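Local structure of predicted protease of the collagenase family (Methanopyrus kandleri, 5D88) at residues W25-S30 / T55-Y60; A82-T87 / D116-A121; V137-T142 / L157-I162; T163-L168 / A192-D197; S170-V175 / E239-E244. The protein probably acts as a peptidase of the U32 family, built on a TIM barrel that binds a zinc ion. One frame throughout, in Å; residues are numbered along the deposited sequence.

Interaction 1 of 5, residues W25-S30 / T55-Y60; sequences WYLCCS and TLLPRY. With ACT (acetate ion), chain C.
Leu27 and Leu57 meet tip to tip, the CD2 methyl of Leu27 lying 3.5 Å from CD2 of Leu57. Leu27 holds CG anti to its backbone N (chi1 179°), so the branched end reaches from the strand end to the loop. The other methyl of Leu57, CD1, lies 3.8 Å from SG of Cys29, whose short thiol side chain keeps the sulfur close to the backbone. Beyond this apolar patch, Arg59 reaches over Cys29: its chain starts in the crowded position between backbone N and carbonyl carbon, bends at chi3 (-52°), and sets NH1 2.7 Å from the carbonyl O of Cys29. That strongly bent hydrogen bond is weak; the main partner of the guanidinium is Glu65, by a salt bridge. Further out, Tyr60 shapes the loop 55-60. Tyr60 OH donates to Thr55 O on a lone pair at 2.7 Å and accepts from Leu57 N at 2.9 Å, while Leu57 CB packs on one ring face. Leu56 N donates to an acetate oxygen, OXT, at 2.9 Å. Here the loop after strand 43-47 folds over the C-terminal end of the first strand, as loops do at the mouth of a TIM barrel.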
# COMPACT_ATOMS: atom_id res chain seq x y z
N TRP A 25 24.46 -6.18 -5.86
CA TRP A 25 23.71 -5.55 -6.93
C TRP A 25 23.68 -4.05 -6.70
O TRP A 25 23.54 -3.59 -5.56
CB TRP A 25 22.30 -6.10 -6.96
CG TRP A 25 22.25 -7.53 -7.36
CD1 TRP A 25 22.47 -8.62 -6.56
CD2 TRP A 25 21.97 -8.03 -8.66
NE1 TRP A 25 22.34 -9.77 -7.30
CE2 TRP A 25 22.04 -9.43 -8.59
CE3 TRP A 25 21.67 -7.43 -9.88
CZ2 TRP A 25 21.80 -10.24 -9.70
CZ3 TRP A 25 21.45 -8.22 -10.97
CH2 TRP A 25 21.52 -9.61 -10.88
N TYR A 26 23.79 -3.29 -7.78
CA TYR A 26 23.78 -1.83 -7.71
C TYR A 26 22.68 -1.27 -8.60
O TYR A 26 22.51 -1.67 -9.75
CB TYR A 26 25.13 -1.25 -8.13
CG TYR A 26 26.18 -1.50 -7.10
CD1 TYR A 26 26.85 -2.71 -7.03
CD2 TYR A 26 26.47 -0.53 -6.15
CE1 TYR A 26 27.80 -2.94 -6.05
CE2 TYR A 26 27.40 -0.76 -5.18
CZ TYR A 26 28.07 -1.96 -5.14
OH TYR A 26 29.00 -2.14 -4.15
N LEU A 27 21.93 -0.32 -8.04
CA LEU A 27 20.98 0.45 -8.82
C LEU A 27 21.72 1.26 -9.89
O LEU A 27 22.78 1.83 -9.63
CB LEU A 27 20.21 1.40 -7.89
CG LEU A 27 19.18 2.30 -8.57
CD1 LEU A 27 17.95 1.52 -9.01
CD2 LEU A 27 18.79 3.45 -7.68
N CYS A 28 21.15 1.31 -11.09
CA CYS A 28 21.72 2.12 -12.16
C CYS A 28 20.58 2.85 -12.85
O CYS A 28 19.73 2.21 -13.49
CB CYS A 28 22.51 1.25 -13.13
SG CYS A 28 23.21 2.19 -14.46
N CYS A 29 20.59 4.19 -12.75
CA CYS A 29 19.51 5.03 -13.26
C CYS A 29 19.87 5.78 -14.53
O CYS A 29 19.01 6.47 -15.08
CB CYS A 29 19.07 6.05 -12.22
SG CYS A 29 18.35 5.30 -10.80
N SER A 30 21.11 5.67 -14.99
CA SER A 30 21.54 6.39 -16.17
C SER A 30 22.78 5.71 -16.72
O SER A 30 23.48 4.99 -16.02
CB SER A 30 21.85 7.87 -15.86
OG SER A 30 23.05 7.99 -15.13
N THR A 55 9.83 2.28 -6.24
CA THR A 55 11.01 2.77 -5.55
C THR A 55 11.20 4.25 -5.87
O THR A 55 11.04 4.66 -7.02
CB THR A 55 12.23 1.95 -5.96
OG1 THR A 55 12.14 0.63 -5.41
CG2 THR A 55 13.52 2.54 -5.45
N LEU A 56 11.50 5.03 -4.84
CA LEU A 56 11.56 6.50 -4.93
C LEU A 56 12.99 6.92 -5.26
O LEU A 56 13.90 6.82 -4.42
CB LEU A 56 11.10 7.13 -3.62
CG LEU A 56 9.69 6.77 -3.13
CD1 LEU A 56 9.36 7.43 -1.81
CD2 LEU A 56 8.64 7.11 -4.18
N LEU A 57 13.17 7.45 -6.46
CA LEU A 57 14.49 7.75 -7.00
C LEU A 57 14.64 9.21 -7.39
O LEU A 57 13.64 9.91 -7.61
CB LEU A 57 14.76 6.89 -8.24
CG LEU A 57 14.70 5.40 -7.96
CD1 LEU A 57 14.90 4.64 -9.26
CD2 LEU A 57 15.72 5.00 -6.90
N PRO A 58 15.89 9.69 -7.50
CA PRO A 58 16.14 11.06 -7.99
C PRO A 58 15.85 11.26 -9.46
O PRO A 58 15.62 12.39 -9.89
CB PRO A 58 17.64 11.25 -7.74
CG PRO A 58 18.12 10.10 -7.01
CD PRO A 58 17.12 8.99 -7.09
N ARG A 59 15.93 10.20 -10.25
CA ARG A 59 15.67 10.28 -11.68
C ARG A 59 15.36 8.88 -12.16
O ARG A 59 15.79 7.89 -11.56
CB ARG A 59 16.85 10.86 -12.47
CG ARG A 59 18.00 9.87 -12.77
CD ARG A 59 18.96 10.39 -13.87
NE ARG A 59 18.24 10.81 -15.08
CZ ARG A 59 18.09 10.10 -16.19
NH1 ARG A 59 18.59 8.87 -16.32
NH2 ARG A 59 17.39 10.62 -17.20
N TYR A 60 14.59 8.81 -13.23
CA TYR A 60 14.14 7.55 -13.81
C TYR A 60 14.51 7.56 -15.28
O TYR A 60 14.22 8.55 -15.98
CB TYR A 60 12.63 7.36 -13.64
CG TYR A 60 12.18 7.26 -12.22
CD1 TYR A 60 12.02 8.40 -11.43
CD2 TYR A 60 11.90 6.02 -11.65
CE1 TYR A 60 11.60 8.32 -10.12
CE2 TYR A 60 11.49 5.92 -10.31
CZ TYR A 60 11.35 7.08 -9.56
OH TYR A 60 10.93 7.02 -8.25
C ACT C . 12.66 3.64 -1.62
O ACT C . 12.74 2.78 -0.72
OXT ACT C . 11.56 3.71 -2.22
CH3 ACT C . 13.81 4.56 -1.94

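Interaction 2 of 5, residues A82-T87 / D116-A121; sequences ALMDFT and DGVVVA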
# COMPACT_ATOMS: atom_id res chain seq x y z
N ALA A 82 15.65 -5.96 -14.23
CA ALA A 82 14.72 -4.86 -14.42
C ALA A 82 13.98 -4.60 -13.11
O ALA A 82 13.45 -5.53 -12.50
CB ALA A 82 13.71 -5.22 -15.52
N LEU A 83 13.92 -3.34 -12.72
CA LEU A 83 13.12 -2.91 -11.58
C LEU A 83 11.77 -2.43 -12.09
O LEU A 83 11.68 -1.40 -12.77
CB LEU A 83 13.84 -1.81 -10.79
CG LEU A 83 13.15 -1.25 -9.54
CD1 LEU A 83 13.02 -2.34 -8.46
CD2 LEU A 83 13.93 -0.09 -9.02
N MET A 84 10.73 -3.19 -11.77
CA MET A 84 9.36 -2.94 -12.20
C MET A 84 8.46 -3.20 -10.99
O MET A 84 7.59 -4.06 -11.00
CB MET A 84 8.97 -3.83 -13.39
CG MET A 84 7.68 -3.39 -14.05
SD MET A 84 7.32 -4.38 -15.50
CE MET A 84 7.07 -5.92 -14.71
N ASP A 85 8.71 -2.46 -9.91
CA ASP A 85 8.16 -2.81 -8.61
C ASP A 85 7.00 -1.93 -8.19
O ASP A 85 6.79 -1.71 -7.00
CB ASP A 85 9.24 -2.82 -7.53
CG ASP A 85 9.83 -1.46 -7.24
OD1 ASP A 85 9.64 -0.51 -7.99
OD2 ASP A 85 10.52 -1.36 -6.21
N PHE A 86 6.20 -1.47 -9.15
CA PHE A 86 4.97 -0.77 -8.83
C PHE A 86 4.15 -1.52 -7.79
O PHE A 86 4.07 -2.75 -7.80
CB PHE A 86 4.12 -0.54 -10.10
CG PHE A 86 3.69 -1.78 -10.81
CD1 PHE A 86 2.55 -2.46 -10.40
CD2 PHE A 86 4.39 -2.24 -11.92
CE1 PHE A 86 2.13 -3.57 -11.06
CE2 PHE A 86 3.97 -3.35 -12.61
CZ PHE A 86 2.84 -4.03 -12.18
N THR A 87 3.52 -0.75 -6.90
CA THR A 87 2.64 -1.32 -5.89
C THR A 87 1.17 -1.20 -6.26
O THR A 87 0.31 -1.70 -5.52
CB THR A 87 2.91 -0.67 -4.53
OG1 THR A 87 2.87 0.76 -4.63
CG2 THR A 87 4.28 -1.13 -4.03
N ASP A 116 18.13 -10.74 -16.92
CA ASP A 116 18.29 -11.98 -16.18
C ASP A 116 17.22 -12.18 -15.11
O ASP A 116 16.96 -13.33 -14.72
CB ASP A 116 19.66 -12.01 -15.52
CG ASP A 116 20.79 -11.90 -16.54
OD1 ASP A 116 20.95 -12.85 -17.33
OD2 ASP A 116 21.50 -10.86 -16.56
N GLY A 117 16.62 -11.10 -14.63
CA GLY A 117 15.61 -11.19 -13.60
C GLY A 117 14.81 -9.91 -13.55
O GLY A 117 15.12 -8.91 -14.23
N VAL A 118 13.77 -9.94 -12.72
CA VAL A 118 12.84 -8.82 -12.58
C VAL A 118 12.53 -8.65 -11.10
O VAL A 118 12.25 -9.63 -10.40
CB VAL A 118 11.53 -9.02 -13.38
CG1 VAL A 118 10.79 -7.70 -13.45
CG2 VAL A 118 11.79 -9.55 -14.77
N VAL A 119 12.59 -7.40 -10.64
CA VAL A 119 12.30 -7.03 -9.27
C VAL A 119 10.92 -6.41 -9.25
O VAL A 119 10.70 -5.34 -9.83
CB VAL A 119 13.36 -6.05 -8.71
CG1 VAL A 119 13.07 -5.74 -7.25
CG2 VAL A 119 14.79 -6.60 -8.90
N VAL A 120 9.97 -7.08 -8.60
CA VAL A 120 8.57 -6.70 -8.63
C VAL A 120 8.02 -6.71 -7.21
O VAL A 120 8.56 -7.34 -6.31
CB VAL A 120 7.74 -7.66 -9.52
CG1 VAL A 120 8.28 -7.65 -10.94
CG2 VAL A 120 7.73 -9.08 -8.96
N ALA A 121 6.89 -6.04 -7.04
CA ALA A 121 6.14 -6.08 -5.79
C ALA A 121 4.80 -6.79 -5.91
O ALA A 121 4.36 -7.44 -4.96
CB ALA A 121 5.90 -4.67 -5.28
O HOH W 1 5.36 -4.76 -9.14
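The close-knit half of this contact is a parallel strand pairing; segments 82-87 and 117-121 run about 10° apart. Both backbone polar atoms of Ala82 are bonded to the neighbouring strand: Ala82 N donates to Gly117 O, coming in from above the carbonyl plane, and Ala82 O accepts from Val119 N at 2.8 Å, nearly along the C=O axis and almost straight (173°). Met84 N then binds Val119 O at 2.9 Å in the same axial manner. Side chains alternate between the two faces. On one, Leu83 crosses Val119 obliquely, CD1 of Leu83 lying 3.6 Å from CG1 of Val119, the branch anti to the backbone N; on the other, the small Ala82 and beta-branched Val118 stand against helix 98-113.

After Met84 N the direct backbone pairing ends, although the chains stay close (Asp85 CA to Val120 CA 3.9 Å), and a water bridges them instead. It donates to Met84 O at 3.0 Å and to Phe86 O at 2.7 Å, accepts from Ala121 N at 2.9 Å, and sits over the centre of one face of the Phe86 ring. The methyl of Ala121 is 3.5 Å from Asp85 O, its small size letting the backbone of 85-86 come close. Asp85, with CG in the crowded position (chi1 66°), turns its carboxylate to Thr55, Ser140 and Ala54 N. Next after Thr87 is the zinc ligand Cys88. Strand 79-83, helix 98-113 and strand 117-120 thus form a beta-alpha-beta unit of the TIM barrel, whose C-terminal end leads into the zinc site.

Interaction 3 of 5, residues V137-T142 / L157-I162; sequences VVVSHT and LGADVI. With ACT (acetate ion), chain C.
The His141 imidazole has the CG2 methyl of Thr142 over one face, displaced toward the rim, and an acetate at its edge, where His141 NE2 donates to acetate O at 2.8 Å. The other flat group, the Asp160 carboxylate, meets the start of strand 136-139: Asp160 OD2 takes the N-H of Val137 on its anti lone pair, at 2.9 Å, the two side chains crossing at about a right angle. The short aspartate side chain can reach this N-H while its own backbone N bonds Val137 O, so the residue pairs with Val137 twice. Val137 O also accepts from Val161 N, both donors lying in its carbonyl plane. These bonds open the parallel pairing of strands 136-139 and 161-163, the ends of a beta-alpha-beta crossover through helix 148-157 in the TIM barrel. Gly158 ends that helix in a Schellman motif, its positive phi (125°) calling for glycine. Val139 N continues the pairing to Val161 O at 2.8 Å. Val138 and Val161 lie side by side, pointing the same way. Facing helix 148-157, Val139 CG2 touches Ala159 CB at 3.5 Å, with Ile162 CG1 farther off at 4.2 Å. Past the strand, Ser140 OG accepts from Thr142 N in an ST turn.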
# COMPACT_ATOMS: atom_id res chain seq x y z
N VAL A 137 12.94 -14.22 -10.23
CA VAL A 137 11.82 -13.44 -9.70
C VAL A 137 12.20 -12.92 -8.32
O VAL A 137 12.33 -13.69 -7.37
CB VAL A 137 10.53 -14.27 -9.64
CG1 VAL A 137 9.37 -13.43 -9.14
CG2 VAL A 137 10.21 -14.86 -10.99
N VAL A 138 12.41 -11.61 -8.23
CA VAL A 138 12.87 -10.94 -7.01
C VAL A 138 11.71 -10.10 -6.48
O VAL A 138 11.17 -9.25 -7.19
CB VAL A 138 14.08 -10.03 -7.28
CG1 VAL A 138 14.57 -9.38 -5.98
CG2 VAL A 138 15.19 -10.79 -7.95
N VAL A 139 11.34 -10.33 -5.22
CA VAL A 139 10.34 -9.49 -4.57
C VAL A 139 11.03 -8.24 -4.03
O VAL A 139 11.96 -8.33 -3.20
CB VAL A 139 9.61 -10.23 -3.45
CG1 VAL A 139 8.62 -9.30 -2.77
CG2 VAL A 139 8.90 -11.46 -4.02
N SER A 140 10.58 -7.09 -4.49
CA SER A 140 11.13 -5.81 -4.08
C SER A 140 10.87 -5.52 -2.61
O SER A 140 9.87 -5.95 -2.04
CB SER A 140 10.50 -4.68 -4.91
OG SER A 140 11.14 -3.43 -4.64
N HIS A 141 11.76 -4.73 -2.01
CA HIS A 141 11.49 -4.19 -0.69
C HIS A 141 10.21 -3.35 -0.66
O HIS A 141 9.65 -3.16 0.42
CB HIS A 141 12.69 -3.36 -0.22
CG HIS A 141 12.78 -2.02 -0.86
ND1 HIS A 141 13.28 -1.84 -2.13
CD2 HIS A 141 12.42 -0.80 -0.41
CE1 HIS A 141 13.19 -0.57 -2.46
NE2 HIS A 141 12.69 0.09 -1.42
N THR A 142 9.72 -2.86 -1.81
CA THR A 142 8.48 -2.08 -1.76
C THR A 142 7.25 -2.93 -1.47
O THR A 142 6.18 -2.37 -1.21
CB THR A 142 8.26 -1.32 -3.06
OG1 THR A 142 8.16 -2.28 -4.13
CG2 THR A 142 9.42 -0.33 -3.31
N LEU A 157 3.95 -18.16 -4.24
CA LEU A 157 3.57 -17.59 -5.52
C LEU A 157 4.67 -17.70 -6.57
O LEU A 157 4.38 -17.54 -7.76
CB LEU A 157 3.19 -16.12 -5.36
CG LEU A 157 1.91 -15.81 -4.60
CD1 LEU A 157 1.88 -14.31 -4.36
CD2 LEU A 157 0.65 -16.28 -5.34
N GLY A 158 5.91 -17.96 -6.15
CA GLY A 158 6.98 -18.22 -7.09
C GLY A 158 8.22 -17.35 -6.96
O GLY A 158 9.08 -17.36 -7.85
N ALA A 159 8.36 -16.61 -5.87
CA ALA A 159 9.56 -15.81 -5.72
C ALA A 159 10.79 -16.69 -5.63
O ALA A 159 10.77 -17.75 -4.99
CB ALA A 159 9.47 -14.92 -4.47
N ASP A 160 11.88 -16.25 -6.27
CA ASP A 160 13.21 -16.85 -6.13
C ASP A 160 14.05 -16.16 -5.07
O ASP A 160 14.90 -16.80 -4.43
CB ASP A 160 13.96 -16.77 -7.46
CG ASP A 160 13.28 -17.57 -8.57
OD1 ASP A 160 12.96 -18.76 -8.33
OD2 ASP A 160 13.09 -17.02 -9.68
N VAL A 161 13.82 -14.86 -4.90
CA VAL A 161 14.57 -13.99 -3.99
C VAL A 161 13.55 -13.06 -3.35
O VAL A 161 12.67 -12.54 -4.04
CB VAL A 161 15.62 -13.15 -4.75
CG1 VAL A 161 16.38 -12.24 -3.82
CG2 VAL A 161 16.54 -14.02 -5.54
N ILE A 162 13.67 -12.84 -2.04
CA ILE A 162 12.82 -11.89 -1.34
C ILE A 162 13.70 -10.83 -0.71
O ILE A 162 14.63 -11.15 0.04
CB ILE A 162 11.94 -12.58 -0.29
CG1 ILE A 162 10.93 -13.49 -1.00
CG2 ILE A 162 11.19 -11.53 0.52
CD1 ILE A 162 10.06 -14.32 -0.08
C ACT C . 12.66 3.64 -1.62
O ACT C . 12.74 2.78 -0.72
OXT ACT C . 11.56 3.71 -2.22
CH3 ACT C . 13.81 4.56 -1.94

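Interaction 4 of 5, residues T163-L168 / A192-D197; sequences TVDPAL and AITFRD. With ACT (acetate ion), chain C.
A single buried carboxylate, that of Asp165, accepts three hydrogen bonds, two of them from the other segment. Asp165 OD1 takes the backbone N-H of Phe195 on a syn lone pair, at 2.8 Å and nearly straight (171°). Asp165 OD2 takes the Thr194 OG1 hydroxyl on a syn lone pair at 2.7 Å, and also Ala167 N, which comes from well above the carboxylate plane and makes an Asx turn. CG anti to the backbone N (chi1 -179°) carries the group across. Aspartate fits because both its oxygens can accept at once, and those bonds would probably favour the ionised form. Threonine suits position 194 since Thr194 OG1 also accepts from Arg196 N at 3.0 Å, an ST turn within the type I turn 194-197. In an apolar contact, Pro166 CG lies 3.7 Å from Ala192 CB. The Ala167 methyl rests over one face of the Arg196 guanidinium, offset toward its rim. Ile193 N donates to acetate O at 2.8 Å, and the Phe195 ring meets Phe195 of the second subunit. The contact joins the loop between strand 161-163 and helix 172-181 to the weakly bonded strand 192-193, which pairs antiparallel with strand 233-234, where Val234 meets Pro166.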
# COMPACT_ATOMS: atom_id res chain seq x y z
N THR A 163 13.42 -9.58 -1.03
CA THR A 163 14.05 -8.44 -0.38
C THR A 163 13.22 -8.11 0.85
O THR A 163 12.01 -7.86 0.74
CB THR A 163 14.11 -7.22 -1.32
OG1 THR A 163 14.59 -7.61 -2.61
CG2 THR A 163 15.05 -6.19 -0.77
N VAL A 164 13.84 -8.16 2.03
CA VAL A 164 13.08 -7.86 3.24
C VAL A 164 12.81 -6.36 3.31
O VAL A 164 13.53 -5.52 2.73
CB VAL A 164 13.81 -8.34 4.50
CG1 VAL A 164 14.05 -9.84 4.46
CG2 VAL A 164 15.12 -7.55 4.70
N ASP A 165 11.77 -6.00 4.06
CA ASP A 165 11.60 -4.60 4.38
C ASP A 165 12.86 -4.09 5.09
O ASP A 165 13.41 -4.78 5.95
CB ASP A 165 10.38 -4.37 5.27
CG ASP A 165 10.19 -2.90 5.59
OD1 ASP A 165 9.59 -2.18 4.77
OD2 ASP A 165 10.67 -2.44 6.64
N PRO A 166 13.34 -2.90 4.73
CA PRO A 166 14.62 -2.42 5.29
C PRO A 166 14.65 -2.32 6.81
O PRO A 166 15.75 -2.29 7.40
CB PRO A 166 14.78 -1.04 4.63
CG PRO A 166 14.06 -1.14 3.39
CD PRO A 166 12.88 -2.05 3.62
N ALA A 167 13.50 -2.28 7.48
CA ALA A 167 13.51 -2.27 8.94
C ALA A 167 14.17 -3.52 9.51
O ALA A 167 14.62 -3.49 10.65
CB ALA A 167 12.09 -2.13 9.50
N LEU A 168 14.27 -4.59 8.73
CA LEU A 168 14.87 -5.84 9.19
C LEU A 168 16.36 -5.96 8.89
O LEU A 168 16.96 -7.00 9.18
CB LEU A 168 14.14 -7.03 8.56
CG LEU A 168 12.85 -7.45 9.25
CD1 LEU A 168 11.82 -6.35 9.20
CD2 LEU A 168 12.29 -8.70 8.59
N ALA A 192 17.31 2.33 1.37
CA ALA A 192 15.90 2.20 1.04
C ALA A 192 15.04 2.64 2.21
O ALA A 192 15.47 2.62 3.36
CB ALA A 192 15.58 0.76 0.66
N ILE A 193 13.81 2.99 1.90
CA ILE A 193 12.84 3.44 2.89
C ILE A 193 12.09 2.24 3.44
O ILE A 193 11.74 1.33 2.70
CB ILE A 193 11.89 4.47 2.26
CG1 ILE A 193 12.67 5.70 1.80
CG2 ILE A 193 10.81 4.91 3.24
CD1 ILE A 193 11.96 6.41 0.73
N THR A 194 11.89 2.22 4.76
CA THR A 194 11.09 1.18 5.39
C THR A 194 9.61 1.53 5.35
O THR A 194 9.21 2.69 5.42
CB THR A 194 11.51 0.96 6.85
OG1 THR A 194 10.55 0.11 7.49
CG2 THR A 194 11.58 2.24 7.63
N PHE A 195 8.79 0.48 5.22
CA PHE A 195 7.35 0.65 5.29
C PHE A 195 6.89 1.18 6.64
O PHE A 195 5.75 1.63 6.76
CB PHE A 195 6.68 -0.69 4.96
CG PHE A 195 5.29 -0.56 4.48
CD1 PHE A 195 5.04 -0.34 3.14
CD2 PHE A 195 4.23 -0.66 5.37
CE1 PHE A 195 3.76 -0.24 2.67
CE2 PHE A 195 2.93 -0.53 4.91
CZ PHE A 195 2.69 -0.32 3.55
N ARG A 196 7.77 1.17 7.66
CA ARG A 196 7.48 1.83 8.92
C ARG A 196 7.36 3.34 8.77
O ARG A 196 6.81 3.99 9.67
CB ARG A 196 8.55 1.49 9.95
CG ARG A 196 8.46 0.05 10.40
CD ARG A 196 9.43 -0.30 11.46
NE ARG A 196 9.31 -1.73 11.75
CZ ARG A 196 10.07 -2.41 12.61
NH1 ARG A 196 11.05 -1.80 13.28
NH2 ARG A 196 9.86 -3.71 12.78
N ASP A 197 7.88 3.90 7.68
CA ASP A 197 7.71 5.31 7.37
C ASP A 197 6.22 5.62 7.28
O ASP A 197 5.48 4.91 6.60
CB ASP A 197 8.43 5.63 6.05
CG ASP A 197 8.28 7.06 5.59
OD1 ASP A 197 7.20 7.43 5.10
OD2 ASP A 197 9.27 7.81 5.66
C ACT C . 12.66 3.64 -1.62
O ACT C . 12.74 2.78 -0.72
OXT ACT C . 11.56 3.71 -2.22
CH3 ACT C . 13.81 4.56 -1.94

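Interaction 5 of 5, residues S170-V175 / E239-E244; sequences SNEEEV and EELFDE
Apolar contacts carry this meeting, and Leu241 contributes the largest single share of the surface. With CG anti to its carbonyl carbon (chi1 -52°), it spreads its two methyls over the first turn of the helix: Leu241 CD1 lies 3.9 Å from Glu172 CA, close to the backbone, and Leu241 CD2 lies 3.9 Å from Glu172 CG. The glutamate thus offers its aliphatic part to the leucine, crossing it at about a right angle, while a bend at chi2 (-95°) leads the carboxylate off to Ser176. Val175 faces the loop with both branches. Val175 CG1 sits 3.7 Å from the carbonyl O of Leu241, and Val175 CG2 touches Phe242 CZ, 3.8 Å away, approaching the ring obliquely. A compact beta-branched residue fits here, its two methyls meeting different neighbours.

Hydrogen bonds instead order each segment internally. Asn171 is the N-cap: Asn171 OD1 accepts from Glu174 N at 3.1 Å. In the loop, Phe242 N bonds back to Glu239 O at 2.9 Å, closing the 3-10 turn that presents Leu241.

The contact lies at the barrel's periphery, where the start of helix 172-181 meets the loop leading into the last strand, 244-247; Leu186 of strand 185-190 packs against both Val175 and Phe242.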
# COMPACT_ATOMS: atom_id res chain seq x y z
N SER A 170 19.10 -5.07 10.09
CA SER A 170 20.05 -5.41 11.15
C SER A 170 19.43 -6.31 12.20
O SER A 170 19.96 -6.43 13.31
CB SER A 170 20.60 -4.14 11.84
OG SER A 170 21.41 -3.38 10.98
N ASN A 171 18.33 -6.97 11.88
CA ASN A 171 17.53 -7.68 12.87
C ASN A 171 17.76 -9.18 12.71
O ASN A 171 17.09 -9.84 11.92
CB ASN A 171 16.05 -7.31 12.73
CG ASN A 171 15.24 -7.74 13.94
OD1 ASN A 171 15.51 -8.77 14.54
ND2 ASN A 171 14.23 -6.96 14.29
N GLU A 172 18.70 -9.72 13.49
CA GLU A 172 19.06 -11.13 13.32
C GLU A 172 17.88 -12.03 13.65
O GLU A 172 17.61 -13.00 12.92
CB GLU A 172 20.26 -11.48 14.20
CG GLU A 172 20.75 -12.92 14.00
CD GLU A 172 20.17 -13.92 15.01
OE1 GLU A 172 20.21 -13.65 16.24
OE2 GLU A 172 19.68 -14.99 14.58
N GLU A 173 17.15 -11.73 14.72
CA GLU A 173 16.05 -12.58 15.16
C GLU A 173 14.97 -12.67 14.09
O GLU A 173 14.47 -13.76 13.78
CB GLU A 173 15.47 -12.01 16.45
CG GLU A 173 14.42 -12.85 17.14
CD GLU A 173 13.71 -12.08 18.26
OE1 GLU A 173 12.72 -11.37 17.96
OE2 GLU A 173 14.17 -12.16 19.42
N GLU A 174 14.59 -11.53 13.52
CA GLU A 174 13.49 -11.54 12.57
C GLU A 174 13.92 -12.09 11.22
O GLU A 174 13.16 -12.81 10.56
CB GLU A 174 12.90 -10.14 12.46
CG GLU A 174 12.18 -9.75 13.76
CD GLU A 174 11.52 -8.37 13.75
OE1 GLU A 174 11.26 -7.81 12.66
OE2 GLU A 174 11.26 -7.84 14.85
N VAL A 175 15.15 -11.81 10.79
CA VAL A 175 15.62 -12.43 9.56
C VAL A 175 15.71 -13.94 9.74
O VAL A 175 15.37 -14.71 8.84
CB VAL A 175 16.95 -11.81 9.11
CG1 VAL A 175 17.57 -12.62 7.96
CG2 VAL A 175 16.72 -10.37 8.68
N GLU A 239 25.27 -7.46 6.71
CA GLU A 239 25.28 -8.18 5.44
C GLU A 239 25.36 -9.67 5.64
O GLU A 239 24.87 -10.43 4.79
CB GLU A 239 26.44 -7.73 4.56
CG GLU A 239 26.32 -6.32 4.06
CD GLU A 239 27.35 -6.01 3.00
OE1 GLU A 239 28.16 -6.92 2.66
OE2 GLU A 239 27.35 -4.87 2.50
N GLU A 240 25.97 -10.12 6.74
CA GLU A 240 26.12 -11.54 6.99
C GLU A 240 24.77 -12.24 7.14
O GLU A 240 24.73 -13.48 7.07
CB GLU A 240 26.98 -11.76 8.25
CG GLU A 240 26.34 -11.38 9.60
CD GLU A 240 26.47 -9.90 9.95
OE1 GLU A 240 26.84 -9.08 9.08
OE2 GLU A 240 26.19 -9.55 11.12
N LEU A 241 23.68 -11.49 7.33
CA LEU A 241 22.36 -12.10 7.44
C LEU A 241 21.75 -12.41 6.09
O LEU A 241 20.72 -13.08 6.03
CB LEU A 241 21.39 -11.18 8.19
CG LEU A 241 21.82 -10.64 9.56
CD1 LEU A 241 20.75 -9.70 10.17
CD2 LEU A 241 22.08 -11.80 10.47
N PHE A 242 22.34 -11.93 5.00
CA PHE A 242 21.67 -11.94 3.72
C PHE A 242 22.52 -12.64 2.67
O PHE A 242 23.74 -12.72 2.77
CB PHE A 242 21.34 -10.52 3.29
CG PHE A 242 20.38 -9.84 4.21
CD1 PHE A 242 19.02 -10.04 4.08
CD2 PHE A 242 20.84 -9.00 5.22
CE1 PHE A 242 18.13 -9.40 4.93
CE2 PHE A 242 19.97 -8.37 6.07
CZ PHE A 242 18.60 -8.57 5.93
N ASP A 243 21.84 -13.15 1.65
CA ASP A 243 22.50 -13.76 0.51
C ASP A 243 22.89 -12.75 -0.55
O ASP A 243 23.83 -13.01 -1.31
CB ASP A 243 21.56 -14.80 -0.11
CG ASP A 243 21.10 -15.83 0.89
OD1 ASP A 243 21.95 -16.60 1.38
OD2 ASP A 243 19.89 -15.86 1.19
N GLU A 244 22.19 -11.62 -0.60
CA GLU A 244 22.35 -10.60 -1.63
C GLU A 244 22.22 -9.24 -1.00
O GLU A 244 21.37 -9.05 -0.12
CB GLU A 244 21.30 -10.72 -2.74
CG GLU A 244 21.33 -12.04 -3.44
CD GLU A 244 20.30 -12.19 -4.55
OE1 GLU A 244 19.62 -11.20 -4.92
OE2 GLU A 244 20.18 -13.33 -5.05

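In the fold
Interactions 1, 2 and 3 all reach the eight-stranded barrel sheet, and Asp85 joins them: Asp85 OD2 lies 2.7 Å from both Thr55 OG1 and Ser140 OG. Interactions 2 and 3 are neighbours, centres 8 Å apart, sharing a probable bond of 2.7 Å from Ser140 N to Val120 O. Interactions 1, 3 and 4 surround one acetate, probably from the crystallisation liquor, also held by Arg204. Interaction 2 comes nearest the zinc, the side chain of Thr87 being about 7 Å away; the side chain of Phe195 in interaction 4 is about 13 Å from it. Interaction 5 lies outermost, joined to interaction 4 where Val164 CG2 packs 3.5 Å from Phe242 CE1.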